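Local coordinates for protein HpcE (Thermus thermophilus, PDB 1WZO) that probably isomerises 2-hydroxyhepta-2,4-diene-1,7-dioate as a member of the fumarylacetoacetate hydrolase family, at residues L86-K89 against G90-F93; R140-I143 against R144-G147. All blocks are in the same frame, centred on the assembly; numbering follows the deposited sequence.

Contact 1. Residues L86-K89 against G90-F93; sequences LYPK and GARF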
loop_
_atom_site.group_PDB
_atom_site.type_symbol
_atom_site.label_atom_id
_atom_site.label_comp_id
_atom_site.label_asym_id
_atom_site.label_seq_id
_atom_site.Cartn_x
_atom_site.Cartn_y
_atom_site.Cartn_z
ATOM N N LEU B 86 12.587 10.759 20.471
ATOM C CA LEU B 86 13.430 11.941 20.371
ATOM C C LEU B 86 12.829 13.098 21.156
ATOM O O LEU B 86 11.687 13.507 20.925
ATOM C CB LEU B 86 13.616 12.328 18.896
ATOM C CG LEU B 86 14.253 11.225 18.043
ATOM C CD1 LEU B 86 14.225 11.615 16.580
ATOM C CD2 LEU B 86 15.676 10.976 18.506
ATOM N N TYR B 87 13.610 13.622 22.094
ATOM C CA TYR B 87 13.177 14.735 22.930
ATOM C C TYR B 87 13.388 16.052 22.173
ATOM O O TYR B 87 14.485 16.329 21.699
ATOM C CB TYR B 87 13.978 14.715 24.237
ATOM C CG TYR B 87 13.498 15.681 25.297
ATOM C CD1 TYR B 87 13.818 17.037 25.230
ATOM C CD2 TYR B 87 12.741 15.233 26.378
ATOM C CE1 TYR B 87 13.399 17.923 26.221
ATOM C CE2 TYR B 87 12.316 16.109 27.376
ATOM C CZ TYR B 87 12.651 17.452 27.291
ATOM O OH TYR B 87 12.256 18.321 28.283
ATOM N N PRO B 88 12.334 16.877 22.044
ATOM C CA PRO B 88 12.439 18.157 21.334
ATOM C C PRO B 88 13.493 19.070 21.941
ATOM O O PRO B 88 13.442 19.377 23.133
ATOM C CB PRO B 88 11.037 18.744 21.465
ATOM C CG PRO B 88 10.168 17.527 21.544
ATOM C CD PRO B 88 10.951 16.647 22.490
ATOM N N LYS B 89 14.436 19.504 21.116
ATOM C CA LYS B 89 15.510 20.384 21.566
ATOM C C LYS B 89 14.968 21.616 22.276
ATOM O O LYS B 89 14.155 22.352 21.718
ATOM C CB LYS B 89 16.355 20.828 20.369
ATOM C CG LYS B 89 17.575 21.663 20.739
ATOM C CD LYS B 89 18.587 20.835 21.520
ATOM C CE LYS B 89 18.980 19.582 20.745
ATOM N NZ LYS B 89 19.396 19.917 19.356
ATOM N N GLY B 90 15.413 21.834 23.509
ATOM C CA GLY B 90 14.974 22.995 24.265
ATOM C C GLY B 90 13.637 22.888 24.980
ATOM O O GLY B 90 13.271 23.785 25.741
ATOM N N ALA B 91 12.895 21.810 24.739
ATOM C CA ALA B 91 11.601 21.633 25.393
ATOM C C ALA B 91 11.807 21.438 26.891
ATOM O O ALA B 91 12.749 20.768 27.315
ATOM C CB ALA B 91 10.875 20.429 24.805
ATOM N N ARG B 92 10.920 22.021 27.687
ATOM C CA ARG B 92 11.013 21.911 29.134
ATOM C C ARG B 92 9.997 20.965 29.754
ATOM O O ARG B 92 10.274 20.357 30.785
ATOM C CB ARG B 92 10.849 23.288 29.789
ATOM C CG ARG B 92 12.118 24.120 29.854
ATOM C CD ARG B 92 11.944 25.262 30.852
ATOM N NE ARG B 92 11.013 26.272 30.362
ATOM C CZ ARG B 92 10.275 27.056 31.141
ATOM N NH1 ARG B 92 10.344 26.949 32.462
ATOM N NH2 ARG B 92 9.473 27.956 30.593
ATOM N N PHE B 93 8.828 20.839 29.129
ATOM C CA PHE B 93 7.768 19.995 29.671
ATOM C C PHE B 93 7.232 18.921 28.721
ATOM O O PHE B 93 6.206 19.125 28.071
ATOM C CB PHE B 93 6.594 20.868 30.130
ATOM C CG PHE B 93 7.006 22.082 30.919
ATOM C CD1 PHE B 93 7.140 23.318 30.298
ATOM C CD2 PHE B 93 7.263 21.988 32.282
ATOM C CE1 PHE B 93 7.525 24.450 31.023
ATOM C CE2 PHE B 93 7.649 23.113 33.019
ATOM C CZ PHE B 93 7.778 24.344 32.386
HETATM O O HOH W 1 10.280 17.451 30.344
#
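Y87 reaches over the turn and gives its hydroxyl proton to the carbonyl of A91, Y87 OH to A91 O 2.7 Å. The oxygen lies at the ring edge, in the ring plane, whereas the hydroxyl stands 58° out of the A91 carbonyl plane. With CG anti to the backbone N (chi1 -171°), the ring runs alongside the turn and brings Y87 CE1 to 3.8 Å from A91 CB. A91 CB also rests on P88 CB at 3.7 Å. This packed side is a type II beta turn, P88 to A91, closed by A91 N to P88 O at 3.0 Å with an N-H...O angle of 161°. G90 takes a positive phi, at which a side chain would be jammed against the K89 carbonyl. A phenylalanine in place of Y87 would probably keep the ring packing but leave A91 O without its hydroxyl donor and the water without its link. The solvent side is looser: K89 and R92 direct CB away from the turn, and one water bridges Y87 OH and R92 O, donating to both. Both R92 and F93 touch a crystal neighbour, and their side-chain positions may owe something to it.

Contact 2. Residues R140-I143 against R144-G147; sequences RPPI and RAKG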
loop_
_atom_site.group_PDB
_atom_site.type_symbol
_atom_site.label_atom_id
_atom_site.label_comp_id
_atom_site.label_asym_id
_atom_site.label_seq_id
_atom_site.Cartn_x
_atom_site.Cartn_y
_atom_site.Cartn_z
ATOM N N ARG B 140 -6.403 22.520 20.303
ATOM C CA ARG B 140 -5.709 21.839 21.389
ATOM C C ARG B 140 -6.088 20.362 21.486
ATOM O O ARG B 140 -7.268 20.010 21.416
ATOM C CB ARG B 140 -6.022 22.534 22.716
ATOM C CG ARG B 140 -5.457 21.823 23.930
ATOM C CD ARG B 140 -5.559 22.696 25.166
ATOM N NE ARG B 140 -5.046 22.011 26.349
ATOM C CZ ARG B 140 -4.621 22.632 27.443
ATOM N NH1 ARG B 140 -4.644 23.959 27.505
ATOM N NH2 ARG B 140 -4.172 21.928 28.475
ATOM N N PRO B 141 -5.085 19.475 21.608
ATOM C CA PRO B 141 -3.655 19.818 21.647
ATOM C C PRO B 141 -3.120 20.012 20.227
ATOM O O PRO B 141 -3.474 19.265 19.317
ATOM C CB PRO B 141 -3.034 18.610 22.345
ATOM C CG PRO B 141 -3.895 17.480 21.859
ATOM C CD PRO B 141 -5.294 18.060 21.969
ATOM N N PRO B 142 -2.270 21.028 20.018
ATOM C CA PRO B 142 -1.722 21.276 18.680
ATOM C C PRO B 142 -0.949 20.098 18.084
ATOM O O PRO B 142 -0.382 19.271 18.802
ATOM C CB PRO B 142 -0.828 22.502 18.893
ATOM C CG PRO B 142 -1.514 23.224 20.015
ATOM C CD PRO B 142 -1.858 22.088 20.954
ATOM N N ILE B 143 -0.944 20.032 16.760
ATOM C CA ILE B 143 -0.230 18.988 16.049
ATOM C C ILE B 143 1.266 19.103 16.354
ATOM O O ILE B 143 1.956 18.099 16.506
ATOM C CB ILE B 143 -0.515 19.106 14.533
ATOM C CG1 ILE B 143 -1.963 18.673 14.272
ATOM C CG2 ILE B 143 0.478 18.272 13.734
ATOM C CD1 ILE B 143 -2.492 19.017 12.890
ATOM N N ARG B 144 1.762 20.329 16.480
ATOM C CA ARG B 144 3.177 20.533 16.782
ATOM C C ARG B 144 3.563 19.938 18.142
ATOM O O ARG B 144 4.707 19.542 18.360
ATOM C CB ARG B 144 3.509 22.029 16.773
ATOM C CG ARG B 144 5.005 22.310 16.868
ATOM C CD ARG B 144 5.357 23.687 16.322
ATOM N NE ARG B 144 5.082 24.761 17.268
ATOM C CZ ARG B 144 5.914 25.128 18.237
ATOM N NH1 ARG B 144 7.079 24.507 18.383
ATOM N NH2 ARG B 144 5.584 26.116 19.059
ATOM N N ALA B 145 2.600 19.880 19.053
ATOM C CA ALA B 145 2.844 19.353 20.397
ATOM C C ALA B 145 2.669 17.841 20.519
ATOM O O ALA B 145 3.299 17.204 21.366
ATOM C CB ALA B 145 1.907 20.046 21.393
ATOM N N LYS B 146 1.827 17.270 19.668
ATOM C CA LYS B 146 1.514 15.843 19.731
ATOM C C LYS B 146 1.954 15.011 18.533
ATOM O O LYS B 146 2.247 13.824 18.682
ATOM C CB LYS B 146 0.001 15.655 19.874
ATOM C CG LYS B 146 -0.643 16.419 21.013
ATOM C CD LYS B 146 -0.483 15.688 22.332
ATOM C CE LYS B 146 -1.322 14.417 22.365
ATOM N NZ LYS B 146 -1.106 13.663 23.634
ATOM N N GLY B 147 1.986 15.634 17.354
ATOM C CA GLY B 147 2.319 14.909 16.137
ATOM C C GLY B 147 3.756 14.872 15.665
ATOM O O GLY B 147 4.011 14.698 14.469
#
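P141 and K146 meet where the loop enters a short helix, the proline ring crossing the lysine chain obliquely. K146 CB starts 3.8 Å from P142 O, close to the backbone. K146 CG then lies against the proline, 3.5 Å from both P141 CB and P141 CG, and K146 CD stays 3.9 Å from the same two carbons. By K146 CE the chain is parting, with P141 CG still 4.0 Å away, and NZ ends in a salt bridge with D128. The first torsion places CG anti to the carbonyl carbon (chi1 -53°), and the bends at chi2 and chi3 carry the methylenes past P141 CB and CG before the amine departs.

P142 occupies the N-cap position, and its carbonyl opens the helix. P142 O accepts from K146 N at 3.1 Å, in the carbonyl plane with a C=O...N angle of 157°, and takes a weaker bond from A145 N. The next turn is closed by G147 N on I143 O at 2.6 Å, with the donor tilted 18° from the carbonyl plane. G147 is the first residue to leave helical angles. The peptide bond between R140 and P141 is cis, just ahead of the proline pair.

R144 extends away from these bonds. Its NH2 forms a salt bridge with E67 of the third subunit, and its guanidinium makes a cation-pi contact with Y134. Within the chain, helix 143-146 lies beside strand 69-73, where P141 and K146 touch F71 and I143 touches W72, while A145 is tied by a backbone hydrogen bond to A131 at the end of strand 120-131.

In the fold
Contacts 1 and 2 lie on the same side of the chain's centre, their centres about 14 Å apart and their nearest atoms about 7 Å apart without touching. Contact 1 is farther out, its centre about 21 Å from the chain centre against about 16 Å, and four of its seven touching residues are exposed; contact 2 is the more buried. The first turns the chain between strands 85-87 and 94-104, while the second starts and ends helix 143-146 after strand 120-131. Both have apolar packing, but a tyrosine hydroxyl and a water mark contact 1, whereas contact 2 adds helical backbone bonds and sends K146 and R144 to acidic partners outside its segments. Y134 touches both, meeting P88 and R144, and R148 likewise meets P88 and R144 O.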